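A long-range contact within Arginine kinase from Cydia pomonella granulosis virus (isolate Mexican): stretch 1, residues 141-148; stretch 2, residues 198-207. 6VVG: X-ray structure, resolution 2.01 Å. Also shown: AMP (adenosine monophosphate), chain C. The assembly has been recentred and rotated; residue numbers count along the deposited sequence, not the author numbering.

Stretch 1 (141-148) DVKLENLL
Stretch 2 (198-207) AVGVVAYEIL

Irregular backbone can pack snugly against a helix when side chains and backbone of each fit the contours of the other. Arginine kinase of the granulosis virus offers a worked example. Residues 198-207 lie within one continuous α-helix, phi/psi near -60/-43, tied by i to i+4 bonds such as Val202 N to Ala198 O (2.9 Å). Against it runs a loop: Val142 at -60/125, Lys143 extended at -165/169, a 3-10 turn at Leu144 and Glu145, then strand at Leu147 and Leu148. Asn146 N to Lys143 O (2.9 Å) and Leu147 N to Leu144 O (3.1 Å) close the turn. The register sets Val142 CA 5.7 Å from Ala198 CA and Lys143 CA 6.2 Å from Val202 CA, so the segments advance in the same sense.

No hydrogen bond crosses; the fit is one of shape, burying 325 Å² in all. The small Ala198 lets the loop backbone come close, its CB 3.4 Å from Val142 O and 3.8 Å from Val142 CB. Val142 (t) sends CG1 to 4.3 Å from Val199 CG2 and 4.2 Å from Val202 CG2. Val202 (t), one turn on from Ala198, is the central bump, a compact branched residue suited to the pocket it fills: its CG2 sits 3.9 Å from Lys143 CA, while its CG1 meets Leu144 CD2 at 3.9 Å and Leu147 CD1 at 3.7 Å, Val142 CG1 completing the wall. Both leucines are mt. Leu144 starts sideways, yet its tip reaches the helix, with CD2 4.1 Å from Ile206 CG2 and CD1 3.2 Å from Glu205 OE1. Glu205 (m, t, chi3 -51°) borders this apolar methyl, and its OE1 is hydrogen-bonded elsewhere in the structure.

Lys143 (p, t, t, t) points its CA-to-CB bond away, leaving its backbone to meet Val202. Behind the contact, Asn146 ND2 donates to Asp141 O (2.9 Å), bracing the loop.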

# COMPACT_ATOMS: atom_id res chain seq x y z
N ASP A 141 -9.91 -5.23 -9.44
CA ASP A 141 -11.31 -5.63 -9.59
C ASP A 141 -12.01 -4.74 -10.63
O ASP A 141 -13.11 -4.24 -10.40
CB ASP A 141 -12.04 -5.58 -8.24
CG ASP A 141 -13.26 -6.48 -8.24
OD1 ASP A 141 -13.31 -7.44 -9.04
OD2 ASP A 141 -14.17 -6.25 -7.47
N VAL A 142 -11.32 -4.37 -11.70
CA VAL A 142 -11.92 -3.60 -12.78
C VAL A 142 -13.08 -4.39 -13.38
O VAL A 142 -12.90 -5.53 -13.82
CB VAL A 142 -10.88 -3.26 -13.85
CG1 VAL A 142 -11.51 -2.52 -15.01
CG2 VAL A 142 -9.72 -2.49 -13.23
N LYS A 143 -14.26 -3.78 -13.41
CA LYS A 143 -15.43 -4.38 -14.04
C LYS A 143 -16.48 -3.29 -14.21
O LYS A 143 -16.36 -2.19 -13.66
CB LYS A 143 -15.98 -5.55 -13.22
CG LYS A 143 -16.18 -5.25 -11.74
CD LYS A 143 -16.86 -6.43 -11.04
CE LYS A 143 -16.76 -6.32 -9.53
NZ LYS A 143 -17.72 -7.23 -8.83
N LEU A 144 -17.53 -3.62 -14.97
CA LEU A 144 -18.56 -2.64 -15.29
C LEU A 144 -19.10 -1.96 -14.03
O LEU A 144 -19.27 -0.74 -13.99
CB LEU A 144 -19.70 -3.32 -16.04
CG LEU A 144 -19.33 -4.09 -17.32
CD1 LEU A 144 -20.49 -4.93 -17.82
CD2 LEU A 144 -18.90 -3.09 -18.38
N GLU A 145 -19.37 -2.75 -12.99
CA GLU A 145 -20.01 -2.22 -11.80
C GLU A 145 -19.11 -1.27 -11.02
O GLU A 145 -19.60 -0.52 -10.17
CB GLU A 145 -20.45 -3.38 -10.91
CG GLU A 145 -21.47 -4.32 -11.55
CD GLU A 145 -20.84 -5.37 -12.47
OE1 GLU A 145 -19.63 -5.27 -12.74
OE2 GLU A 145 -21.56 -6.28 -12.92
N ASN A 146 -17.80 -1.28 -11.28
CA ASN A 146 -16.86 -0.40 -10.60
C ASN A 146 -16.41 0.76 -11.48
O ASN A 146 -15.41 1.42 -11.16
CB ASN A 146 -15.66 -1.19 -10.10
CG ASN A 146 -15.99 -2.08 -8.92
OD1 ASN A 146 -16.98 -1.85 -8.22
ND2 ASN A 146 -15.18 -3.11 -8.70
N LEU A 147 -17.11 1.02 -12.58
CA LEU A 147 -16.80 2.11 -13.50
C LEU A 147 -18.06 2.98 -13.58
O LEU A 147 -18.96 2.72 -14.37
CB LEU A 147 -16.37 1.58 -14.86
CG LEU A 147 -15.16 0.64 -14.76
CD1 LEU A 147 -14.83 0.01 -16.10
CD2 LEU A 147 -13.94 1.38 -14.20
N LEU A 148 -18.12 4.00 -12.72
CA LEU A 148 -19.28 4.87 -12.66
C LEU A 148 -19.28 5.82 -13.85
O LEU A 148 -18.23 6.31 -14.27
CB LEU A 148 -19.28 5.65 -11.34
CG LEU A 148 -18.94 4.85 -10.08
CD1 LEU A 148 -19.16 5.69 -8.82
CD2 LEU A 148 -19.76 3.56 -10.01
N ALA A 198 -8.96 -7.26 -17.65
CA ALA A 198 -10.29 -6.81 -17.25
C ALA A 198 -10.75 -5.64 -18.10
O ALA A 198 -11.93 -5.55 -18.46
CB ALA A 198 -10.29 -6.44 -15.77
N VAL A 199 -9.85 -4.71 -18.42
CA VAL A 199 -10.20 -3.63 -19.33
C VAL A 199 -10.68 -4.21 -20.66
O VAL A 199 -11.66 -3.73 -21.24
CB VAL A 199 -9.00 -2.68 -19.53
CG1 VAL A 199 -9.27 -1.75 -20.71
CG2 VAL A 199 -8.73 -1.89 -18.26
N GLY A 200 -10.00 -5.24 -21.15
CA GLY A 200 -10.43 -5.88 -22.38
C GLY A 200 -11.84 -6.42 -22.29
O GLY A 200 -12.63 -6.27 -23.22
N VAL A 201 -12.18 -7.06 -21.17
CA VAL A 201 -13.53 -7.57 -21.01
C VAL A 201 -14.53 -6.42 -20.98
O VAL A 201 -15.59 -6.47 -21.62
CB VAL A 201 -13.64 -8.44 -19.74
CG1 VAL A 201 -15.08 -8.90 -19.54
CG2 VAL A 201 -12.69 -9.62 -19.82
N VAL A 202 -14.21 -5.36 -20.23
CA VAL A 202 -15.08 -4.19 -20.19
C VAL A 202 -15.27 -3.62 -21.59
O VAL A 202 -16.39 -3.26 -21.98
CB VAL A 202 -14.51 -3.13 -19.22
CG1 VAL A 202 -15.31 -1.85 -19.30
CG2 VAL A 202 -14.49 -3.67 -17.80
N ALA A 203 -14.19 -3.51 -22.36
CA ALA A 203 -14.28 -2.95 -23.70
C ALA A 203 -15.18 -3.80 -24.58
O ALA A 203 -16.04 -3.28 -25.31
CB ALA A 203 -12.88 -2.81 -24.31
N TYR A 204 -15.01 -5.12 -24.53
CA TYR A 204 -15.89 -6.00 -25.29
C TYR A 204 -17.34 -5.81 -24.88
O TYR A 204 -18.24 -5.82 -25.72
CB TYR A 204 -15.47 -7.45 -25.12
CG TYR A 204 -16.10 -8.37 -26.15
CD1 TYR A 204 -17.43 -8.78 -26.02
CD2 TYR A 204 -15.38 -8.81 -27.24
CE1 TYR A 204 -18.01 -9.60 -26.97
CE2 TYR A 204 -15.96 -9.64 -28.19
CZ TYR A 204 -17.27 -10.03 -28.05
OH TYR A 204 -17.84 -10.86 -28.99
N GLU A 205 -17.58 -5.65 -23.58
CA GLU A 205 -18.95 -5.59 -23.08
C GLU A 205 -19.64 -4.30 -23.50
O GLU A 205 -20.79 -4.32 -23.95
CB GLU A 205 -18.95 -5.74 -21.56
CG GLU A 205 -18.63 -7.16 -21.11
CD GLU A 205 -18.61 -7.32 -19.60
OE1 GLU A 205 -17.91 -6.53 -18.94
OE2 GLU A 205 -19.28 -8.24 -19.09
N ILE A 206 -18.96 -3.15 -23.36
CA ILE A 206 -19.63 -1.91 -23.74
C ILE A 206 -19.77 -1.81 -25.25
O ILE A 206 -20.75 -1.25 -25.75
CB ILE A 206 -18.91 -0.67 -23.17
CG1 ILE A 206 -17.45 -0.62 -23.61
CG2 ILE A 206 -19.02 -0.65 -21.66
CD1 ILE A 206 -16.76 0.68 -23.19
N LEU A 207 -18.82 -2.35 -26.01
CA LEU A 207 -18.91 -2.28 -27.46
C LEU A 207 -20.01 -3.18 -27.99
O LEU A 207 -20.76 -2.79 -28.90
CB LEU A 207 -17.57 -2.65 -28.10
CG LEU A 207 -16.49 -1.57 -28.09
CD1 LEU A 207 -15.13 -2.17 -28.43
CD2 LEU A 207 -16.84 -0.44 -29.04
P AMP C . -18.76 0.14 -4.15
O1P AMP C . -18.83 -1.28 -4.68
O2P AMP C . -18.47 1.05 -5.32
O3P AMP C . -17.81 0.16 -2.98
O5' AMP C . -20.19 0.56 -3.59
C5' AMP C . -21.37 -0.11 -4.00
C4' AMP C . -22.17 0.70 -4.98
O4' AMP C . -22.46 2.02 -4.42
C3' AMP C . -21.50 1.01 -6.31
O3' AMP C . -21.54 -0.07 -7.22
C2' AMP C . -22.29 2.23 -6.77
O2' AMP C . -23.57 1.86 -7.26
C1' AMP C . -22.46 2.98 -5.45
N9 AMP C . -21.33 3.91 -5.22
C8 AMP C . -20.16 3.53 -4.70
N7 AMP C . -19.37 4.60 -4.64
C5 AMP C . -20.05 5.64 -5.14
C6 AMP C . -19.71 6.96 -5.31
N6 AMP C . -18.50 7.71 -5.01
N1 AMP C . -20.57 7.82 -5.83
C2 AMP C . -21.80 7.38 -6.20
N3 AMP C . -22.15 6.08 -6.03
C4 AMP C . -21.26 5.22 -5.50